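PDB 1Q5D: P450 epoxidase from Sorangium cellulosum, which belongs to the cytochrome P450 family of haem-containing proteins with a largely helical fold. Local coordinates for residues Pro154-Ser159 against Val164-Asp169. Numbering follows the deposited sequence.
Sequences PMRAIS and VPAECD
Past the end of helix 154-161 the chain doubles back on itself, and Val-164 N donates to Ser-159 O at 2.7 Å in a nearly straight bond, and Met-155 and Asp-169 bring their CA atoms to 5.9 Å. Arg-156 holds the Asp-169 carboxylate side-on in a two-pronged salt bridge: NE meets OD1 on its syn lone pair at 2.7 Å, within the guanidinium plane, and NH2 reaches OD2 at 3.0 Å, somewhat tilted. The two flat groups lie only 18° apart. Bends at chi2 and chi3 turn the arginine chain toward the Ser-159 end of its helix and across to the acid, with NE facing Asp-169 OD1. NH2 has a second acceptor in Val-164 O, 3.0 Å away in the guanidinium plane, and a water joins that same carbonyl oxygen to Arg-156 NH1. Asp-169 opens helix 169-182, so its carboxylate ties the start of this helix to the preceding one across the loop, in the helical part of the cytochrome P450 fold. Ser-159 OG donates to Asp-169 OD2 at 3.0 Å from the anti side, across the carboxylate plane from NH2; with three bonds on its two oxygens, the carboxylate is fixed in rotation and probably favoured as the anion. Ala-166 CB lies over one face of the guanidinium, 3.4 Å above its plane and toward the rim. Met-155 rests CG against Asp-169 O at 3.4 Å and, like Val-164, touches Phe-172. Glu-125 forms a further salt bridge with Arg-156 NH1.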
# COMPACT_ATOMS: atom_id res chain seq x y z
N PRO A 154 -1.47 11.04 -4.27
CA PRO A 154 -1.62 9.72 -4.92
C PRO A 154 -2.78 9.53 -5.89
O PRO A 154 -2.59 8.81 -6.86
CB PRO A 154 -1.74 8.77 -3.73
CG PRO A 154 -0.98 9.47 -2.65
CD PRO A 154 -1.36 10.92 -2.81
N MET A 155 -3.96 10.10 -5.65
CA MET A 155 -5.02 9.86 -6.63
C MET A 155 -4.77 10.67 -7.88
O MET A 155 -5.08 10.25 -8.99
CB MET A 155 -6.42 10.14 -6.08
CG MET A 155 -7.54 9.63 -6.98
SD MET A 155 -7.55 7.84 -7.18
CE MET A 155 -7.83 7.63 -8.91
N ARG A 156 -4.21 11.86 -7.70
CA ARG A 156 -3.90 12.67 -8.89
C ARG A 156 -2.97 11.85 -9.79
O ARG A 156 -3.18 11.79 -11.01
CB ARG A 156 -3.27 14.01 -8.51
CG ARG A 156 -2.80 14.84 -9.74
CD ARG A 156 -3.87 15.78 -10.34
NE ARG A 156 -5.11 15.10 -10.73
CZ ARG A 156 -5.37 14.66 -11.96
NH1 ARG A 156 -4.49 14.83 -12.94
NH2 ARG A 156 -6.53 14.06 -12.21
N ALA A 157 -1.98 11.19 -9.20
CA ALA A 157 -1.03 10.38 -9.96
C ALA A 157 -1.73 9.28 -10.74
O ALA A 157 -1.53 9.10 -11.95
CB ALA A 157 0.01 9.75 -9.02
N ILE A 158 -2.54 8.50 -10.02
CA ILE A 158 -3.28 7.42 -10.65
C ILE A 158 -4.24 7.95 -11.72
O ILE A 158 -4.35 7.37 -12.79
CB ILE A 158 -4.04 6.59 -9.60
CG1 ILE A 158 -3.05 5.83 -8.71
CG2 ILE A 158 -4.99 5.62 -10.27
CD1 ILE A 158 -3.69 5.00 -7.60
N SER A 159 -4.94 9.04 -11.42
CA SER A 159 -5.89 9.64 -12.37
C SER A 159 -5.20 10.17 -13.62
O SER A 159 -5.75 10.11 -14.71
CB SER A 159 -6.66 10.76 -11.71
OG SER A 159 -7.74 10.24 -10.97
N VAL A 164 -7.94 10.62 -16.18
CA VAL A 164 -9.19 11.05 -15.57
C VAL A 164 -8.99 12.49 -15.11
O VAL A 164 -7.95 12.82 -14.57
CB VAL A 164 -9.56 10.14 -14.37
CG1 VAL A 164 -10.78 10.66 -13.62
CG2 VAL A 164 -9.79 8.73 -14.83
N PRO A 165 -9.97 13.35 -15.36
CA PRO A 165 -9.89 14.77 -14.96
C PRO A 165 -9.69 14.97 -13.46
O PRO A 165 -10.25 14.20 -12.67
CB PRO A 165 -11.25 15.33 -15.38
CG PRO A 165 -11.75 14.39 -16.43
CD PRO A 165 -11.23 13.03 -16.05
N ALA A 166 -8.94 16.00 -13.06
CA ALA A 166 -8.68 16.28 -11.65
C ALA A 166 -9.97 16.45 -10.85
O ALA A 166 -9.98 16.35 -9.61
CB ALA A 166 -7.77 17.50 -11.49
N GLU A 167 -11.07 16.71 -11.56
CA GLU A 167 -12.37 16.91 -10.93
C GLU A 167 -12.84 15.66 -10.18
O GLU A 167 -13.50 15.76 -9.15
CB GLU A 167 -13.39 17.32 -11.99
CG GLU A 167 -14.71 17.84 -11.43
CD GLU A 167 -15.83 17.80 -12.46
OE1 GLU A 167 -16.95 18.22 -12.11
OE2 GLU A 167 -15.59 17.36 -13.61
N CYS A 168 -12.50 14.49 -10.71
CA CYS A 168 -12.93 13.20 -10.16
C CYS A 168 -12.03 12.65 -9.06
O CYS A 168 -12.29 11.58 -8.51
CB CYS A 168 -12.99 12.16 -11.27
SG CYS A 168 -14.04 12.59 -12.67
N ASP A 169 -10.98 13.38 -8.75
CA ASP A 169 -9.96 12.88 -7.83
C ASP A 169 -10.52 12.53 -6.46
O ASP A 169 -10.28 11.44 -5.95
CB ASP A 169 -8.83 13.88 -7.70
CG ASP A 169 -7.82 13.77 -8.84
OD1 ASP A 169 -6.81 14.47 -8.78
OD2 ASP A 169 -7.97 13.01 -9.82
O HOH W 1 -5.62 13.73 -15.40